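Local coordinates for EchA1_1 (Mycobacterium avium subsp. paratuberculosis, PDB 3R9T), which probably catalyses the reversible hydration of enoyl-CoA to 3-hydroxyacyl-CoA in fatty acid metabolism, as a member of the enoyl-CoA hydratase/isomerase family, at residues A128-Q133 / V187-V192. Numbering follows the deposited sequence. Where two conformers were deposited one is given.
Sequences ADERAQ and VEAGSV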
ATOM      1  N   ALA B 128      -6.836  20.052   1.359  1.00 19.25           N
ATOM      2  CA  ALA B 128      -5.790  21.042   1.623  1.00 19.99           C
ATOM      3  C   ALA B 128      -5.900  22.276   0.746  1.00 21.21           C
ATOM      4  O   ALA B 128      -6.117  22.175  -0.451  1.00 20.92           O
ATOM      5  CB  ALA B 128      -4.432  20.426   1.425  1.00 19.96           C
ATOM      6  N   ASP B 129      -5.725  23.432   1.375  1.00 22.75           N
ATOM      7  CA  ASP B 129      -5.421  24.690   0.702  1.00 24.83           C
ATOM      8  C   ASP B 129      -4.197  24.476  -0.211  1.00 25.43           C
ATOM      9  O   ASP B 129      -3.230  23.815   0.184  1.00 26.01           O
ATOM     10  CB  ASP B 129      -5.134  25.722   1.803  1.00 25.39           C
ATOM     11  CG  ASP B 129      -5.061  27.142   1.295  1.00 28.19           C
ATOM     12  OD1 ASP B 129      -4.150  27.442   0.494  1.00 29.89           O
ATOM     13  OD2 ASP B 129      -5.890  27.967   1.743  1.00 30.03           O
ATOM     14  N   GLU B 130      -4.241  25.035  -1.421  1.00 26.91           N
ATOM     15  CA  GLU B 130      -3.165  24.903  -2.415  0.50 27.54           C
ATOM     16  C   GLU B 130      -1.816  25.331  -1.837  1.00 28.02           C
ATOM     17  O   GLU B 130      -0.775  24.871  -2.286  1.00 28.51           O
ATOM     18  CB  GLU B 130      -3.486  25.715  -3.691  0.50 28.62           C
ATOM     19  CG  GLU B 130      -3.792  27.209  -3.436  0.50 30.54           C
ATOM     20  CD  GLU B 130      -4.129  28.013  -4.696  0.50 32.69           C
ATOM     21  OE1 GLU B 130      -3.361  27.939  -5.679  0.50 33.51           O
ATOM     22  OE2 GLU B 130      -5.156  28.744  -4.683  0.50 33.08           O
ATOM     23  N   ARG B 131      -1.849  26.223  -0.846  1.00 28.02           N
ATOM     24  CA  ARG B 131      -0.630  26.735  -0.216  1.00 28.47           C
ATOM     25  C   ARG B 131      -0.010  25.800   0.827  1.00 27.68           C
ATOM     26  O   ARG B 131       1.125  26.015   1.264  1.00 27.58           O
ATOM     27  CB  ARG B 131      -0.921  28.072   0.457  1.00 29.27           C
ATOM     28  CG  ARG B 131      -1.268  29.203  -0.486  1.00 30.44           C
ATOM     29  CD  ARG B 131      -1.800  30.390   0.308  1.00 31.51           C
ATOM     30  NE  ARG B 131      -3.056  30.073   0.982  1.00 30.32           N
ATOM     31  CZ  ARG B 131      -3.717  30.908   1.776  1.00 33.59           C
ATOM     32  NH1 ARG B 131      -3.251  32.138   1.998  1.00 33.92           N
ATOM     33  NH2 ARG B 131      -4.850  30.518   2.353  1.00 34.16           N
ATOM     34  N   ALA B 132      -0.757  24.786   1.248  1.00 26.58           N
ATOM     35  CA  ALA B 132      -0.301  23.911   2.332  1.00 25.93           C
ATOM     36  C   ALA B 132       0.937  23.147   1.934  1.00 25.64           C
ATOM     37  O   ALA B 132       1.093  22.759   0.784  1.00 25.75           O
ATOM     38  CB  ALA B 132      -1.392  22.932   2.746  1.00 25.27           C
ATOM     39  N   GLN B 133       1.811  22.966   2.913  1.00 25.94           N
ATOM     40  CA  GLN B 133       3.021  22.182   2.790  1.00 26.62           C
ATOM     41  C   GLN B 133       3.011  21.069   3.848  1.00 25.06           C
ATOM     42  O   GLN B 133       2.663  21.298   5.012  1.00 25.54           O
ATOM     43  CB  GLN B 133       4.216  23.106   3.012  1.00 28.33           C
ATOM     44  CG  GLN B 133       5.551  22.480   2.737  1.00 31.59           C
ATOM     45  CD  GLN B 133       6.687  23.496   2.749  1.00 34.83           C
ATOM     46  OE1 GLN B 133       7.052  24.022   3.798  1.00 38.27           O
ATOM     47  NE2 GLN B 133       7.259  23.760   1.580  1.00 37.17           N
ATOM     48  N   VAL B 187      -7.632  22.653  -2.895  1.00 23.24           N
ATOM     49  CA  VAL B 187      -8.621  23.675  -3.152  1.00 25.21           C
ATOM     50  C   VAL B 187      -8.020  25.066  -3.162  1.00 26.57           C
ATOM     51  O   VAL B 187      -6.926  25.308  -2.652  1.00 25.91           O
ATOM     52  CB  VAL B 187      -9.770  23.594  -2.133  1.00 25.41           C
ATOM     53  CG1 VAL B 187     -10.401  22.199  -2.170  1.00 26.05           C
ATOM     54  CG2 VAL B 187      -9.284  23.951  -0.725  1.00 24.49           C
ATOM     55  N   GLU B 188      -8.760  25.978  -3.774  1.00 28.78           N
ATOM     56  CA  GLU B 188      -8.348  27.360  -3.815  1.00 30.74           C
ATOM     57  C   GLU B 188      -8.077  27.943  -2.444  1.00 30.04           C
ATOM     58  O   GLU B 188      -8.783  27.658  -1.474  1.00 30.26           O
ATOM     59  CB  GLU B 188      -9.407  28.199  -4.514  1.00 32.12           C
ATOM     60  CG  GLU B 188      -9.255  28.234  -6.004  1.00 36.18           C
ATOM     61  CD  GLU B 188      -9.869  29.485  -6.566  1.00 40.59           C
ATOM     62  OE1 GLU B 188      -9.151  30.263  -7.234  1.00 44.44           O
ATOM     63  OE2 GLU B 188     -11.065  29.712  -6.291  1.00 43.42           O
ATOM     64  N   ALA B 189      -7.048  28.782  -2.401  1.00 30.65           N
ATOM     65  CA  ALA B 189      -6.649  29.508  -1.215  1.00 30.99           C
ATOM     66  C   ALA B 189      -7.865  30.077  -0.495  1.00 31.27           C
ATOM     67  O   ALA B 189      -8.691  30.768  -1.097  1.00 31.86           O
ATOM     68  CB  ALA B 189      -5.682  30.634  -1.590  1.00 31.91           C
ATOM     69  N   GLY B 190      -7.956  29.749   0.790  1.00 30.71           N
ATOM     70  CA  GLY B 190      -8.993  30.247   1.697  1.00 30.98           C
ATOM     71  C   GLY B 190     -10.302  29.472   1.768  1.00 30.54           C
ATOM     72  O   GLY B 190     -11.164  29.797   2.597  1.00 30.86           O
ATOM     73  N   SER B 191     -10.467  28.456   0.919  1.00 29.35           N
ATOM     74  CA  SER B 191     -11.756  27.737   0.812  1.00 28.83           C
ATOM     75  C   SER B 191     -11.750  26.365   1.503  1.00 26.93           C
ATOM     76  O   SER B 191     -12.690  25.576   1.328  1.00 26.37           O
ATOM     77  CB  SER B 191     -12.173  27.562  -0.662  1.00 29.30           C
ATOM     78  OG  SER B 191     -11.375  26.611  -1.350  1.00 30.73           O
ATOM     79  N   VAL B 192     -10.718  26.079   2.298  1.00 25.62           N
ATOM     80  CA  VAL B 192     -10.533  24.701   2.798  1.00 24.57           C
ATOM     81  C   VAL B 192     -11.650  24.231   3.741  1.00 23.38           C
ATOM     82  O   VAL B 192     -12.079  23.081   3.653  1.00 23.06           O
ATOM     83  CB  VAL B 192      -9.130  24.426   3.407  1.00 24.41           C
ATOM     84  CG1 VAL B 192      -9.041  24.878   4.874  1.00 25.42           C
ATOM     85  CG2 VAL B 192      -8.823  22.939   3.307  1.00 24.27           C
TER
HETATM   86  O   HOH W   1      -8.139  27.702   3.312  1.00 18.59           O
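D129 OD2 takes the backbone N-H of G190 in a nearly straight bond (2.9 Å, 175°) where strand 125-129 and its parallel neighbour, the outermost strand 185-187, of the crotonase-fold sheet run out into loops. One residue earlier, the amide of A189 donates to E130 OE2 (3.0 Å), on the lone pair away from the other oxygen, so two consecutive amides of the 188-191 type II turn are held by two consecutive carboxylates. Backbone bonds V187 N to A128 O and E130 N to V187 O flank D129 and pair it with V187 in parallel register. V192 lays CG2 3.7 Å from D129 N. With CG anti to the backbone N (chi1 -169°), the D129 carboxylate reaches the A189-G190 backbone. R131 fixes it side-on: NE meets OD1 and NH2 meets OD2 (2.8 Å); both oxygens lie in the guanidinium plane, but the nitrogens stand about 35° out of the carboxylate plane. R131 N closes an Asx turn on OD1. G190 N and R131 NH2 approach OD2 from opposite faces. A water donates to OD2 and accepts from V192 N, at the start of helix 192-204. D64 pairs with R131 NH1, and A189 CB lies over one guanidinium face of R131, offset toward the rim, 3.7 Å from NE.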